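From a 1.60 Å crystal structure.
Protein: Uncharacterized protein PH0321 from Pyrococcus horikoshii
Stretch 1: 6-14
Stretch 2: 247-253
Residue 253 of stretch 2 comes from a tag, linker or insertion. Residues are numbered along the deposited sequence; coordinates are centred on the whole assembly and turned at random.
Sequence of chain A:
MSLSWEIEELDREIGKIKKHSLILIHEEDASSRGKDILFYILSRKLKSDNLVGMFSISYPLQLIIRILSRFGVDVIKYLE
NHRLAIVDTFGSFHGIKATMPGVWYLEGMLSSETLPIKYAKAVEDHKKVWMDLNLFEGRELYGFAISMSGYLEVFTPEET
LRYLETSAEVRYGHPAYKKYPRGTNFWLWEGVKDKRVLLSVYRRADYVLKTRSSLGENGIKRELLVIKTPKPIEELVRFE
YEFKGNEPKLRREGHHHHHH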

# COMPACT_ATOMS: atom_id res chain seq x y z
N GLU A 6 -2.21 -13.35 -3.46
CA GLU A 6 -3.59 -13.36 -3.97
C GLU A 6 -3.68 -13.46 -5.49
O GLU A 6 -4.75 -13.24 -6.09
N ILE A 7 -2.55 -13.81 -6.10
CA ILE A 7 -2.42 -14.02 -7.53
C ILE A 7 -1.60 -15.30 -7.64
O ILE A 7 -0.43 -15.33 -7.25
N GLU A 8 -2.23 -16.35 -8.15
CA GLU A 8 -1.65 -17.69 -8.12
C GLU A 8 -0.31 -17.78 -8.85
O GLU A 8 0.61 -18.46 -8.39
N GLU A 9 -0.19 -17.08 -9.97
CA GLU A 9 1.05 -17.08 -10.74
C GLU A 9 2.23 -16.55 -9.94
O GLU A 9 3.34 -17.05 -10.07
N LEU A 10 2.00 -15.53 -9.12
CA LEU A 10 3.05 -15.02 -8.26
C LEU A 10 3.43 -16.00 -7.15
O LEU A 10 4.62 -16.26 -6.92
N ASP A 11 2.42 -16.55 -6.47
CA ASP A 11 2.68 -17.58 -5.45
C ASP A 11 3.52 -18.72 -6.05
O ASP A 11 4.50 -19.16 -5.44
N ARG A 12 3.16 -19.17 -7.24
CA ARG A 12 3.86 -20.30 -7.88
C ARG A 12 5.28 -19.96 -8.32
O ARG A 12 6.21 -20.73 -8.06
N GLU A 13 5.45 -18.82 -8.97
CA GLU A 13 6.73 -18.50 -9.62
C GLU A 13 7.76 -17.85 -8.72
O GLU A 13 8.95 -18.12 -8.86
N ILE A 14 7.34 -16.99 -7.79
CA ILE A 14 8.29 -16.37 -6.89
C ILE A 14 8.10 -16.73 -5.41
O ILE A 14 8.88 -16.31 -4.56
N GLU A 247 -9.89 -8.98 -12.40
CA GLU A 247 -8.91 -9.99 -12.01
C GLU A 247 -7.70 -9.95 -12.92
O GLU A 247 -7.85 -10.14 -14.14
N PRO A 248 -6.50 -9.74 -12.35
CA PRO A 248 -5.31 -9.76 -13.19
C PRO A 248 -4.97 -11.19 -13.54
O PRO A 248 -5.00 -12.08 -12.68
N LYS A 249 -4.65 -11.41 -14.81
CA LYS A 249 -4.30 -12.72 -15.31
C LYS A 249 -2.86 -12.66 -15.81
O LYS A 249 -2.57 -11.95 -16.77
N LEU A 250 -1.97 -13.40 -15.16
CA LEU A 250 -0.53 -13.31 -15.43
C LEU A 250 -0.01 -14.53 -16.17
O LEU A 250 -0.52 -15.62 -15.97
N ARG A 251 1.01 -14.33 -16.99
CA ARG A 251 1.66 -15.41 -17.75
C ARG A 251 3.16 -15.19 -17.64
O ARG A 251 3.67 -14.15 -18.06
N ARG A 252 3.88 -16.15 -17.05
CA ARG A 252 5.32 -16.00 -16.97
C ARG A 252 5.92 -16.06 -18.38
O ARG A 252 5.59 -16.96 -19.16
N GLU A 253 6.75 -15.07 -18.70
CA GLU A 253 7.42 -14.96 -20.00
C GLU A 253 8.73 -15.74 -20.03
O GLU A 253 9.36 -15.95 -19.00

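The strand of stretch 2 runs beside the helix of stretch 1 at an angle of 29°, with the axes 8.5 Å apart at their closest. Along the strand, Pro248, Leu250 and Arg252 point toward the helix, while Lys249 and Arg251 point away. Glu247 points sideways and makes no contact. Pro248, its ring C-gamma exo, meets Ile7 (m, t): CG lies 4.1 Å from Ile7 CD1. Lys249 takes no part.

Leu250 (m, p) is the centre of the contact and has the largest area covered. Its CD1 packs 3.9 Å from Ile7 CG2, and its CD2 lies 4.0 Å from Leu10 CG. Leu10 (m, t) starts sideways, but its end comes nearer the strand. Glu9 (m, m) also points in, with its CB 3.8 Å from Leu250 CB. Glu9 OE2 sits 3.0 Å from Leu250 O; both are acceptors, so this is no hydrogen bond. Instead, water 1 donates to Glu9 OE2 at 2.7 Å and accepts from Arg252 N at 2.8 Å, bridging helix and strand. Glu9 OE1 forms a salt bridge with Arg12 NH1 at 2.6 Å; its hydrogen bond is weak.

Arg252 is extended, with chi1 to chi3 all t. Its NH1 donates to Glu13 OE1 at 2.7 Å, a salt bridge met at the guanidinium edge. Glu13 is m, m. Glu253, from the tag, does not reach stretch 1.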

# COMPACT_ATOMS: atom_id res chain seq x y z
CB GLU A 6 -4.40 -12.16 -3.45
CG GLU A 6 -4.42 -12.04 -1.92
CD GLU A 6 -5.14 -13.19 -1.22
OE1 GLU A 6 -6.07 -13.79 -1.81
OE2 GLU A 6 -4.78 -13.48 -0.07
CB ILE A 7 -1.73 -12.83 -8.21
CG1 ILE A 7 -2.60 -11.57 -8.06
CG2 ILE A 7 -1.45 -13.13 -9.70
CD1 ILE A 7 -1.94 -10.29 -8.54
CB GLU A 8 -2.65 -18.70 -8.71
CG GLU A 8 -2.20 -20.16 -8.61
CD GLU A 8 -2.38 -20.78 -7.22
OE1 GLU A 8 -2.70 -20.06 -6.24
OE2 GLU A 8 -2.19 -22.02 -7.12
CB GLU A 9 0.86 -16.30 -12.04
CG GLU A 9 -0.01 -17.04 -13.05
CD GLU A 9 0.77 -18.05 -13.89
OE1 GLU A 9 1.83 -18.54 -13.44
OE2 GLU A 9 0.30 -18.37 -15.01
CB LEU A 10 2.66 -13.66 -7.67
CG LEU A 10 2.59 -12.48 -8.63
CD1 LEU A 10 2.10 -11.24 -7.89
CD2 LEU A 10 3.94 -12.20 -9.30
CB ASP A 11 1.38 -18.13 -4.89
CG ASP A 11 0.67 -17.15 -3.96
OD1 ASP A 11 1.23 -16.06 -3.67
OD2 ASP A 11 -0.47 -17.46 -3.53
CB ARG A 12 3.05 -20.83 -9.07
CG ARG A 12 3.53 -22.21 -9.56
CD ARG A 12 2.67 -22.78 -10.69
NE ARG A 12 1.27 -22.34 -10.62
CZ ARG A 12 0.71 -21.48 -11.46
NH1 ARG A 12 1.41 -20.94 -12.45
NH2 ARG A 12 -0.57 -21.15 -11.32
CB GLU A 13 6.50 -17.64 -10.87
CG GLU A 13 5.64 -18.29 -11.94
CD GLU A 13 6.21 -19.59 -12.50
OE1 GLU A 13 7.44 -19.78 -12.49
OE2 GLU A 13 5.41 -20.42 -12.96
CB ILE A 14 8.37 -14.82 -7.07
CG1 ILE A 14 7.06 -14.15 -6.66
CG2 ILE A 14 8.77 -14.46 -8.52
CD1 ILE A 14 7.18 -12.62 -6.44
CB GLU A 247 -9.52 -11.40 -12.05
CG GLU A 247 -8.61 -12.47 -11.45
CD GLU A 247 -9.15 -13.87 -11.66
OE1 GLU A 247 -10.18 -14.01 -12.36
OE2 GLU A 247 -8.54 -14.83 -11.12
CB PRO A 248 -4.20 -9.19 -12.29
CG PRO A 248 -4.84 -8.86 -10.98
CD PRO A 248 -6.17 -9.52 -10.93
CB LYS A 249 -5.27 -13.10 -16.43
CG LYS A 249 -6.74 -13.21 -16.00
CD LYS A 249 -6.89 -14.24 -14.88
CE LYS A 249 -8.20 -15.00 -14.99
NZ LYS A 249 -8.17 -15.86 -16.21
CB LEU A 250 0.24 -13.19 -14.11
CG LEU A 250 0.38 -11.78 -13.53
CD1 LEU A 250 -0.95 -11.24 -13.02
CD2 LEU A 250 1.39 -11.80 -12.38
CB ARG A 251 1.23 -15.36 -19.22
CG ARG A 251 2.01 -16.31 -20.16
CD ARG A 251 1.61 -16.11 -21.63
NE ARG A 251 2.07 -14.83 -22.16
CZ ARG A 251 3.32 -14.59 -22.57
NH1 ARG A 251 4.24 -15.55 -22.50
NH2 ARG A 251 3.65 -13.39 -23.03
CB ARG A 252 5.95 -17.06 -16.06
CG ARG A 252 7.43 -16.79 -15.86
CD ARG A 252 8.07 -17.75 -14.90
NE ARG A 252 9.52 -17.57 -14.94
CZ ARG A 252 10.35 -17.99 -13.99
NH1 ARG A 252 9.88 -18.59 -12.91
NH2 ARG A 252 11.65 -17.78 -14.12
CB GLU A 253 7.72 -13.49 -20.33
CG GLU A 253 6.50 -12.59 -20.32
CD GLU A 253 6.80 -11.15 -20.73
OE1 GLU A 253 6.99 -10.31 -19.83
OE2 GLU A 253 6.83 -10.86 -21.94
O HOH W 1 2.68 -18.54 -16.30